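Local coordinates for xyloglucan-specific endo-beta-1,4-glucanase BoGH9A (Bacteroides ovatus, PDB 6DHT), which cleaves the beta-1,4-glucosidic backbone of xyloglucan internally, releasing xyloglucan oligosaccharides, at residues Asn15-Leu23 against Thr480-Lys491; Ala419-Gly429 against Asn466-Arg477. All blocks are in the same frame, centred on the assembly; numbering follows the deposited sequence.

Both contacts lie on the border between the N-terminal Ig-like domain and the helical glycoside hydrolase family 9 domain, with centres about 14 Å apart. Both segments of contact 2 fall in sequence between those of contact 1: 15-23 comes first, then 419-429 and 466-477, then 480-491. Contact 1 joins the two domains directly. Contact 2 lies within the catalytic domain, where a loop packs on helix 461-474, and its arginines reach on to the Ig-like domain. The end of that helix connects the contacts, through probable hydrogen bonds from Asn21 ND2 to Asp472 OD1 (2.8 Å) and Tyr484 N to Ile474 O (2.9 Å). Together they hold the Ig-like domain against the C-terminal part of the catalytic domain.

Contact 1: Asn15-Leu23 against Thr480-Lys491; sequences NDAIRLNQL and TGFCYVTGLGTK
The backbones of Asn15-Leu23 and Thr480-Lys491 come closest at Gln22 and Gly489, whose CA atoms are 4.9 Å apart, joining the Ig-like domain to a loop of the catalytic domain. Gln22 carries the contact, its chain extended beyond CG (chi2 172°) so that the amide reaches between two parts of the loop. Gln22 OE1 accepts two backbone N-H groups from the same face of the amide plane: Thr490 N at 2.8 Å and Lys491 N, the straighter bond, at 169°. On its other branch Gln22 NE2 donates to Gly481 O at 2.9 Å, in the plane of its own amide but above that of the carbonyl. A glutamine suits this place because one flat group both gives and accepts, and the three bonds fix its rotation. Gly489 leaves room beside OE1, where a CB would clash. Leu23 lays CD2 against Gly489 N and Leu488 CB, with Leu107 of helix 105-117 nearby. Arg19 is bent at chi2 (-68°) and turns a face of its guanidinium to the Thr480-Gly481 peptide, where Gly481 allows close approach. Arg19 NH1 donates to Asn478 O and holds the guanidinium together with Arg19 NE, which meets Asp16 O at 2.9 Å in both their planes.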
loop_
_atom_site.group_PDB
_atom_site.type_symbol
_atom_site.label_atom_id
_atom_site.label_comp_id
_atom_site.label_asym_id
_atom_site.label_seq_id
_atom_site.Cartn_x
_atom_site.Cartn_y
_atom_site.Cartn_z
ATOM N N ASN A 15 -26.091 2.386 -18.567
ATOM C CA ASN A 15 -25.796 2.682 -17.165
ATOM C C ASN A 15 -24.299 2.554 -16.898
ATOM O O ASN A 15 -23.725 3.359 -16.154
ATOM C CB ASN A 15 -26.577 1.752 -16.238
ATOM C CG ASN A 15 -28.086 1.934 -16.348
ATOM O OD1 ASN A 15 -28.570 2.938 -16.861
ATOM N ND2 ASN A 15 -28.831 0.964 -15.835
ATOM N N ASP A 16 -23.712 1.543 -17.541
ATOM C CA ASP A 16 -22.280 1.230 -17.553
ATOM C C ASP A 16 -21.364 2.416 -17.831
ATOM O O ASP A 16 -20.196 2.417 -17.445
ATOM C CB ASP A 16 -22.029 0.214 -18.676
ATOM C CG ASP A 16 -21.237 -0.982 -18.217
ATOM O OD1 ASP A 16 -21.532 -2.099 -18.692
ATOM O OD2 ASP A 16 -20.316 -0.810 -17.386
ATOM N N ALA A 17 -21.879 3.403 -18.550
ATOM C CA ALA A 17 -21.060 4.506 -19.027
ATOM C C ALA A 17 -20.859 5.541 -17.935
ATOM O O ALA A 17 -20.018 6.420 -18.071
ATOM C CB ALA A 17 -21.726 5.154 -20.255
ATOM N N ILE A 18 -21.687 5.484 -16.902
ATOM C CA ILE A 18 -21.587 6.462 -15.813
ATOM C C ILE A 18 -20.489 6.016 -14.826
ATOM O O ILE A 18 -20.655 5.040 -14.112
ATOM C CB ILE A 18 -22.923 6.673 -15.068
ATOM C CG1 ILE A 18 -24.034 7.007 -16.087
ATOM C CG2 ILE A 18 -22.780 7.782 -14.009
ATOM C CD1 ILE A 18 -25.410 6.959 -15.516
ATOM N N ARG A 19 -19.381 6.739 -14.820
ATOM C CA ARG A 19 -18.199 6.343 -14.043
ATOM C C ARG A 19 -18.149 7.193 -12.778
ATOM O O ARG A 19 -18.162 8.422 -12.818
ATOM C CB ARG A 19 -16.947 6.507 -14.905
ATOM C CG ARG A 19 -17.002 5.753 -16.237
ATOM C CD ARG A 19 -16.983 4.234 -16.030
ATOM N NE ARG A 19 -17.482 3.517 -17.203
ATOM C CZ ARG A 19 -16.740 3.174 -18.239
ATOM N NH1 ARG A 19 -15.462 3.483 -18.310
ATOM N NH2 ARG A 19 -17.311 2.532 -19.251
ATOM N N LEU A 20 -18.158 6.525 -11.632
ATOM C CA LEU A 20 -18.176 7.259 -10.374
ATOM C C LEU A 20 -17.500 6.449 -9.272
ATOM O O LEU A 20 -17.202 5.286 -9.433
ATOM C CB LEU A 20 -19.610 7.619 -9.975
ATOM C CG LEU A 20 -20.487 6.532 -9.344
ATOM C CD1 LEU A 20 -21.818 7.098 -8.956
ATOM C CD2 LEU A 20 -20.710 5.333 -10.290
ATOM N N ASN A 21 -17.301 7.090 -8.130
ATOM C CA ASN A 21 -16.879 6.396 -6.927
ATOM C C ASN A 21 -18.016 5.487 -6.475
ATOM O O ASN A 21 -19.071 5.942 -6.041
ATOM C CB ASN A 21 -16.552 7.436 -5.869
ATOM C CG ASN A 21 -16.063 6.819 -4.573
ATOM O OD1 ASN A 21 -16.549 5.770 -4.145
ATOM N ND2 ASN A 21 -15.124 7.498 -3.914
ATOM N N GLN A 22 -17.784 4.186 -6.597
ATOM C CA GLN A 22 -18.843 3.198 -6.352
ATOM C C GLN A 22 -19.104 2.936 -4.885
ATOM O O GLN A 22 -20.003 2.170 -4.546
ATOM C CB GLN A 22 -18.505 1.892 -7.054
ATOM C CG GLN A 22 -18.495 2.007 -8.586
ATOM C CD GLN A 22 -17.984 0.772 -9.283
ATOM O OE1 GLN A 22 -17.935 -0.312 -8.699
ATOM N NE2 GLN A 22 -17.541 0.931 -10.536
ATOM N N LEU A 23 -18.318 3.557 -3.992
ATOM C CA LEU A 23 -18.614 3.469 -2.571
ATOM C C LEU A 23 -19.515 4.635 -2.164
ATOM O O LEU A 23 -20.435 4.464 -1.360
ATOM C CB LEU A 23 -17.331 3.475 -1.759
ATOM C CG LEU A 23 -16.323 2.382 -2.077
ATOM C CD1 LEU A 23 -15.337 2.251 -0.894
ATOM C CD2 LEU A 23 -16.924 1.030 -2.413
ATOM N N THR A 480 -12.316 1.901 -17.372
ATOM C CA THR A 480 -12.854 0.532 -17.450
ATOM C C THR A 480 -14.170 0.390 -16.698
ATOM O O THR A 480 -14.964 -0.518 -16.994
ATOM C CB THR A 480 -11.873 -0.522 -16.912
ATOM O OG1 THR A 480 -11.688 -0.293 -15.501
ATOM C CG2 THR A 480 -10.566 -0.427 -17.612
ATOM N N GLY A 481 -14.409 1.251 -15.710
ATOM C CA GLY A 481 -15.574 1.117 -14.853
ATOM C C GLY A 481 -15.425 0.157 -13.678
ATOM O O GLY A 481 -16.383 -0.109 -12.976
ATOM N N PHE A 482 -14.230 -0.368 -13.463
ATOM C CA PHE A 482 -13.979 -1.207 -12.283
ATOM C C PHE A 482 -13.671 -0.373 -11.052
ATOM O O PHE A 482 -12.962 0.619 -11.134
ATOM C CB PHE A 482 -12.789 -2.119 -12.499
ATOM C CG PHE A 482 -13.110 -3.372 -13.262
ATOM C CD1 PHE A 482 -13.143 -3.372 -14.648
ATOM C CD2 PHE A 482 -13.375 -4.546 -12.591
ATOM C CE1 PHE A 482 -13.432 -4.549 -15.350
ATOM C CE2 PHE A 482 -13.666 -5.711 -13.268
ATOM C CZ PHE A 482 -13.702 -5.720 -14.667
ATOM N N CYS A 483 -14.250 -0.791 -9.936
ATOM C CA CYS A 483 -13.693 -0.493 -8.630
ATOM C C CYS A 483 -12.628 -1.548 -8.445
ATOM O O CYS A 483 -12.948 -2.733 -8.386
ATOM C CB CYS A 483 -14.760 -0.635 -7.572
ATOM S SG CYS A 483 -14.128 -0.621 -5.889
ATOM N N TYR A 484 -11.370 -1.128 -8.400
ATOM C CA TYR A 484 -10.236 -2.046 -8.500
ATOM C C TYR A 484 -9.823 -2.722 -7.186
ATOM O O TYR A 484 -8.704 -3.172 -7.044
ATOM C CB TYR A 484 -9.024 -1.322 -9.106
ATOM C CG TYR A 484 -9.116 -0.943 -10.578
ATOM C CD1 TYR A 484 -8.955 -1.910 -11.561
ATOM C CD2 TYR A 484 -9.263 0.366 -10.965
ATOM C CE1 TYR A 484 -8.959 -1.565 -12.887
ATOM C CE2 TYR A 484 -9.280 0.737 -12.306
ATOM C CZ TYR A 484 -9.134 -0.248 -13.259
ATOM O OH TYR A 484 -9.137 0.101 -14.607
ATOM N N VAL A 485 -10.756 -2.827 -6.252
ATOM C CA VAL A 485 -10.502 -3.448 -4.961
ATOM C C VAL A 485 -11.469 -4.617 -4.811
ATOM O O VAL A 485 -12.690 -4.438 -4.909
ATOM C CB VAL A 485 -10.745 -2.469 -3.806
ATOM C CG1 VAL A 485 -10.420 -3.152 -2.485
ATOM C CG2 VAL A 485 -9.861 -1.234 -3.946
ATOM N N THR A 486 -10.947 -5.800 -4.548
ATOM C CA THR A 486 -11.795 -6.986 -4.437
ATOM C C THR A 486 -12.824 -6.844 -3.327
ATOM O O THR A 486 -12.539 -6.306 -2.253
ATOM C CB THR A 486 -10.982 -8.282 -4.209
ATOM O OG1 THR A 486 -10.239 -8.187 -2.998
ATOM C CG2 THR A 486 -10.001 -8.540 -5.335
ATOM N N GLY A 487 -14.039 -7.311 -3.586
ATOM C CA GLY A 487 -15.059 -7.360 -2.558
ATOM C C GLY A 487 -15.798 -6.067 -2.288
ATOM O O GLY A 487 -16.683 -6.045 -1.433
ATOM N N LEU A 488 -15.462 -4.994 -2.988
ATOM C CA LEU A 488 -16.109 -3.706 -2.743
ATOM C C LEU A 488 -16.648 -3.088 -4.024
ATOM O O LEU A 488 -16.267 -3.492 -5.108
ATOM C CB LEU A 488 -15.128 -2.756 -2.098
ATOM C CG LEU A 488 -14.738 -3.171 -0.674
ATOM C CD1 LEU A 488 -13.613 -2.316 -0.268
ATOM C CD2 LEU A 488 -15.890 -3.036 0.316
ATOM N N GLY A 489 -17.549 -2.117 -3.898
ATOM C CA GLY A 489 -18.116 -1.456 -5.065
ATOM C C GLY A 489 -19.121 -2.310 -5.790
ATOM O O GLY A 489 -19.589 -3.320 -5.274
ATOM N N THR A 490 -19.432 -1.873 -7.000
ATOM C CA THR A 490 -20.438 -2.502 -7.844
ATOM C C THR A 490 -19.855 -3.443 -8.871
ATOM O O THR A 490 -20.442 -4.489 -9.156
ATOM C CB THR A 490 -21.228 -1.400 -8.570
ATOM O OG1 THR A 490 -21.942 -0.642 -7.605
ATOM C CG2 THR A 490 -22.216 -2.008 -9.539
ATOM N N LYS A 491 -18.751 -3.050 -9.486
ATOM C CA LYS A 491 -18.087 -3.887 -10.473
ATOM C C LYS A 491 -16.630 -3.933 -10.058
ATOM O O LYS A 491 -15.895 -2.971 -10.265
ATOM C CB LYS A 491 -18.253 -3.302 -11.873
ATOM C CG LYS A 491 -17.533 -4.062 -12.940
ATOM C CD LYS A 491 -17.715 -3.377 -14.272
ATOM C CE LYS A 491 -16.774 -3.891 -15.288
ATOM N NZ LYS A 491 -16.756 -2.969 -16.456
#

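Contact 2: Ala419-Gly429 against Asn466-Arg477; sequences AEQTPFHAPYG and NAYRNMDYILGR
Tyr428 sets its ring edge over the face of Tyr473 in a T-shaped stack, planes at 85° and centroids 5.1 Å apart, at the tightly packed end of this contact between loop 419-429 and helix 461-474. With chi1 at -173° Tyr473 swings away from its backbone N, bringing its ring under Tyr428 CD2. Beside it, Asn470 OD1 accepts from Tyr428 N at 3.1 Å, while its ND2 donates to Gln447; an asparagine serves both sides. Pro427 wedges between Asn466 and Asn470, with Pro427 CD 3.2 Å from Asn470 OD1. A bend at chi3 turns Arg477 NE back to the loop, where it donates to Phe424 O at 3.0 Å.

On the solvent side the exposed Glu420 reaches in to the buried, extended Arg469: Glu420 OE2 takes Arg469 NH2 on its anti side at 2.9 Å in a salt bridge, while His425 CD2 lies over a guanidinium face. Arg469 NE pairs with Glu30. A leucine in place of Arg469 would probably leave Glu420 and Glu30 without their shared positive partner and His425 CD2 without the face it rests on. Helix 439-458 packs against Pro427 and Tyr428, helix 551-567 covers Ala467 and Met471, and strand 32-35 of the Ig-like domain meets Phe424, His425 and Arg477.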
loop_
_atom_site.group_PDB
_atom_site.type_symbol
_atom_site.label_atom_id
_atom_site.label_comp_id
_atom_site.label_asym_id
_atom_site.label_seq_id
_atom_site.Cartn_x
_atom_site.Cartn_y
_atom_site.Cartn_z
ATOM N N ALA A 419 -5.476 19.358 -13.145
ATOM C CA ALA A 419 -6.283 18.205 -12.756
ATOM C C ALA A 419 -7.780 18.423 -13.000
ATOM O O ALA A 419 -8.482 17.474 -13.303
ATOM C CB ALA A 419 -6.013 17.828 -11.290
ATOM N N GLU A 420 -8.265 19.655 -12.881
ATOM C CA GLU A 420 -9.696 19.919 -13.053
ATOM C C GLU A 420 -10.178 19.876 -14.501
ATOM O O GLU A 420 -11.389 19.872 -14.753
ATOM C CB GLU A 420 -10.058 21.259 -12.438
ATOM C CG GLU A 420 -9.989 21.212 -10.934
ATOM C CD GLU A 420 -10.488 22.469 -10.260
ATOM O OE1 GLU A 420 -10.752 23.467 -10.969
ATOM O OE2 GLU A 420 -10.614 22.453 -9.014
ATOM N N GLN A 421 -9.236 19.867 -15.439
ATOM C CA GLN A 421 -9.567 19.805 -16.861
ATOM C C GLN A 421 -9.382 18.408 -17.441
ATOM O O GLN A 421 -9.658 18.171 -18.629
ATOM C CB GLN A 421 -8.711 20.791 -17.660
ATOM C CG GLN A 421 -9.148 22.233 -17.560
ATOM C CD GLN A 421 -8.863 22.830 -16.221
ATOM O OE1 GLN A 421 -7.704 22.969 -15.827
ATOM N NE2 GLN A 421 -9.916 23.180 -15.496
ATOM N N THR A 422 -8.894 17.467 -16.635
ATOM C CA THR A 422 -8.715 16.106 -17.118
ATOM C C THR A 422 -10.072 15.416 -17.391
ATOM O O THR A 422 -11.072 15.736 -16.746
ATOM C CB THR A 422 -7.875 15.250 -16.129
ATOM O OG1 THR A 422 -8.524 15.193 -14.855
ATOM C CG2 THR A 422 -6.466 15.825 -15.978
ATOM N N PRO A 423 -10.086 14.468 -18.327
ATOM C CA PRO A 423 -11.311 13.713 -18.597
ATOM C C PRO A 423 -11.937 13.065 -17.371
ATOM O O PRO A 423 -13.152 13.141 -17.196
ATOM C CB PRO A 423 -10.863 12.662 -19.610
ATOM C CG PRO A 423 -9.745 13.301 -20.333
ATOM C CD PRO A 423 -9.024 14.137 -19.286
ATOM N N PHE A 424 -11.110 12.510 -16.477
ATOM C CA PHE A 424 -11.655 11.830 -15.301
ATOM C C PHE A 424 -11.522 12.650 -14.020
ATOM O O PHE A 424 -11.798 12.151 -12.935
ATOM C CB PHE A 424 -11.061 10.428 -15.176
ATOM C CG PHE A 424 -11.613 9.468 -16.191
ATOM C CD1 PHE A 424 -12.900 9.000 -16.069
ATOM C CD2 PHE A 424 -10.839 9.032 -17.240
ATOM C CE1 PHE A 424 -13.440 8.152 -17.013
ATOM C CE2 PHE A 424 -11.378 8.169 -18.187
ATOM C CZ PHE A 424 -12.670 7.730 -18.046
ATOM N N HIS A 425 -11.169 13.924 -14.174
ATOM C CA HIS A 425 -11.167 14.892 -13.085
ATOM C C HIS A 425 -10.269 14.447 -11.902
ATOM O O HIS A 425 -10.703 14.444 -10.754
ATOM C CB HIS A 425 -12.593 15.186 -12.603
ATOM C CG HIS A 425 -12.776 16.572 -12.073
ATOM N ND1 HIS A 425 -12.893 17.673 -12.897
ATOM C CD2 HIS A 425 -12.844 17.045 -10.805
ATOM C CE1 HIS A 425 -13.030 18.761 -12.161
ATOM N NE2 HIS A 425 -13.010 18.409 -10.887
ATOM N N ALA A 426 -9.051 14.039 -12.208
ATOM C CA ALA A 426 -8.084 13.629 -11.166
ATOM C C ALA A 426 -6.675 13.862 -11.643
ATOM O O ALA A 426 -6.393 13.825 -12.823
ATOM C CB ALA A 426 -8.241 12.153 -10.784
ATOM N N PRO A 427 -5.738 14.060 -10.696
ATOM C CA PRO A 427 -4.356 14.211 -11.141
ATOM C C PRO A 427 -3.814 12.983 -11.859
ATOM O O PRO A 427 -3.020 13.091 -12.793
ATOM C CB PRO A 427 -3.588 14.432 -9.834
ATOM C CG PRO A 427 -4.555 14.815 -8.835
ATOM C CD PRO A 427 -5.915 14.366 -9.265
ATOM N N TYR A 428 -4.234 11.811 -11.396
ATOM C CA TYR A 428 -3.819 10.551 -11.979
ATOM C C TYR A 428 -4.742 10.127 -13.130
ATOM O O TYR A 428 -5.958 10.223 -13.018
ATOM C CB TYR A 428 -3.829 9.458 -10.901
ATOM C CG TYR A 428 -3.513 8.101 -11.487
ATOM C CD1 TYR A 428 -2.202 7.688 -11.692
ATOM C CD2 TYR A 428 -4.519 7.239 -11.907
ATOM C CE1 TYR A 428 -1.905 6.466 -12.249
ATOM C CE2 TYR A 428 -4.227 6.015 -12.469
ATOM C CZ TYR A 428 -2.920 5.634 -12.661
ATOM O OH TYR A 428 -2.606 4.403 -13.213
ATOM N N GLY A 429 -4.146 9.664 -14.225
ATOM C CA GLY A 429 -4.875 8.905 -15.232
ATOM C C GLY A 429 -4.967 9.536 -16.599
ATOM O O GLY A 429 -5.672 9.000 -17.434
ATOM N N ASN A 466 -7.500 16.954 -4.205
ATOM C CA ASN A 466 -6.898 16.142 -5.236
ATOM C C ASN A 466 -6.598 14.693 -4.805
ATOM O O ASN A 466 -6.636 13.771 -5.616
ATOM C CB ASN A 466 -5.681 16.860 -5.838
ATOM C CG ASN A 466 -6.095 17.882 -6.879
ATOM O OD1 ASN A 466 -6.354 17.509 -8.017
ATOM N ND2 ASN A 466 -6.150 19.147 -6.500
ATOM N N ALA A 467 -6.327 14.494 -3.514
ATOM C CA ALA A 467 -6.132 13.156 -2.989
ATOM C C ALA A 467 -7.434 12.366 -3.079
ATOM O O ALA A 467 -7.431 11.205 -3.486
ATOM C CB ALA A 467 -5.623 13.205 -1.572
ATOM N N TYR A 468 -8.553 12.989 -2.738
ATOM C CA TYR A 468 -9.859 12.322 -2.887
ATOM C C TYR A 468 -10.167 12.011 -4.351
ATOM O O TYR A 468 -10.754 10.984 -4.645
ATOM C CB TYR A 468 -11.010 13.129 -2.266
ATOM C CG TYR A 468 -11.074 13.126 -0.754
ATOM C CD1 TYR A 468 -11.638 12.053 -0.052
ATOM C CD2 TYR A 468 -10.682 14.233 -0.027
ATOM C CE1 TYR A 468 -11.736 12.069 1.343
ATOM C CE2 TYR A 468 -10.758 14.239 1.369
ATOM C CZ TYR A 468 -11.307 13.171 2.038
ATOM O OH TYR A 468 -11.378 13.221 3.422
ATOM N N ARG A 469 -9.740 12.879 -5.263
ATOM C CA ARG A 469 -9.975 12.616 -6.692
ATOM C C ARG A 469 -9.290 11.328 -7.139
ATOM O O ARG A 469 -9.856 10.532 -7.898
ATOM C CB ARG A 469 -9.512 13.785 -7.563
ATOM C CG ARG A 469 -10.342 15.034 -7.400
ATOM C CD ARG A 469 -9.756 16.231 -8.144
ATOM N NE ARG A 469 -10.568 17.431 -7.979
ATOM C CZ ARG A 469 -10.132 18.666 -8.225
ATOM N NH1 ARG A 469 -8.893 18.876 -8.652
ATOM N NH2 ARG A 469 -10.934 19.694 -8.053
ATOM N N ASN A 470 -8.058 11.108 -6.690
ATOM C CA ASN A 470 -7.337 9.898 -7.049
ATOM C C ASN A 470 -7.988 8.666 -6.436
ATOM O O ASN A 470 -8.015 7.598 -7.064
ATOM C CB ASN A 470 -5.861 9.967 -6.617
ATOM C CG ASN A 470 -4.984 10.636 -7.641
ATOM O OD1 ASN A 470 -5.471 11.266 -8.568
ATOM N ND2 ASN A 470 -3.670 10.546 -7.453
ATOM N N MET A 471 -8.503 8.795 -5.215
ATOM C CA MET A 471 -9.288 7.701 -4.644
ATOM C C MET A 471 -10.553 7.395 -5.480
ATOM O O MET A 471 -10.863 6.225 -5.720
ATOM C CB MET A 471 -9.627 7.946 -3.157
ATOM C CG MET A 471 -10.393 6.804 -2.522
ATOM S SD MET A 471 -9.480 5.208 -2.549
ATOM C CE MET A 471 -8.443 5.552 -1.176
ATOM N N ASP A 472 -11.266 8.428 -5.914
ATOM C CA ASP A 472 -12.438 8.219 -6.754
ATOM C C ASP A 472 -12.061 7.414 -7.998
ATOM O O ASP A 472 -12.849 6.572 -8.464
ATOM C CB ASP A 472 -13.010 9.557 -7.194
ATOM C CG ASP A 472 -13.878 10.230 -6.136
ATOM O OD1 ASP A 472 -13.920 9.840 -4.953
ATOM O OD2 ASP A 472 -14.571 11.206 -6.505
ATOM N N TYR A 473 -10.893 7.697 -8.562
ATOM C CA TYR A 473 -10.427 6.989 -9.752
ATOM C C TYR A 473 -10.356 5.488 -9.500
ATOM O O TYR A 473 -10.890 4.693 -10.295
ATOM C CB TYR A 473 -9.056 7.510 -10.249
ATOM C CG TYR A 473 -8.628 6.915 -11.567
ATOM C CD1 TYR A 473 -8.070 5.657 -11.631
ATOM C CD2 TYR A 473 -8.821 7.604 -12.746
ATOM C CE1 TYR A 473 -7.703 5.081 -12.830
ATOM C CE2 TYR A 473 -8.448 7.043 -13.947
ATOM C CZ TYR A 473 -7.884 5.794 -13.981
ATOM O OH TYR A 473 -7.538 5.221 -15.199
ATOM N N ILE A 474 -9.688 5.031 -8.450
ATOM C CA ILE A 474 -9.607 3.591 -8.285
ATOM C C ILE A 474 -10.920 2.958 -7.879
ATOM O O ILE A 474 -11.064 1.742 -8.062
ATOM C CB ILE A 474 -8.510 3.114 -7.336
ATOM C CG1 ILE A 474 -8.867 3.479 -5.923
ATOM C CG2 ILE A 474 -7.090 3.620 -7.768
ATOM C CD1 ILE A 474 -8.183 2.583 -4.941
ATOM N N LEU A 475 -11.853 3.737 -7.331
ATOM C CA LEU A 475 -13.138 3.209 -6.893
ATOM C C LEU A 475 -14.228 3.226 -7.979
ATOM O O LEU A 475 -15.385 2.924 -7.694
ATOM C CB LEU A 475 -13.590 3.904 -5.602
ATOM C CG LEU A 475 -12.638 3.723 -4.421
ATOM C CD1 LEU A 475 -13.154 4.569 -3.279
ATOM C CD2 LEU A 475 -12.500 2.265 -4.032
ATOM N N GLY A 476 -13.844 3.579 -9.198
ATOM C CA GLY A 476 -14.743 3.409 -10.338
ATOM C C GLY A 476 -14.742 4.528 -11.356
ATOM O O GLY A 476 -15.283 4.354 -12.471
ATOM N N ARG A 477 -14.225 5.692 -11.013
ATOM C CA ARG A 477 -14.279 6.819 -11.933
ATOM C C ARG A 477 -13.100 6.761 -12.890
ATOM O O ARG A 477 -12.143 7.530 -12.760
ATOM C CB ARG A 477 -14.350 8.155 -11.196
ATOM C CG ARG A 477 -14.699 9.273 -12.154
ATOM C CD ARG A 477 -14.976 10.540 -11.440
ATOM N NE ARG A 477 -13.738 11.134 -10.957
ATOM C CZ ARG A 477 -13.647 11.909 -9.890
ATOM N NH1 ARG A 477 -14.719 12.133 -9.159
ATOM N NH2 ARG A 477 -12.472 12.406 -9.521
HETATM O O HOH W 1 -7.556 7.019 -17.182
#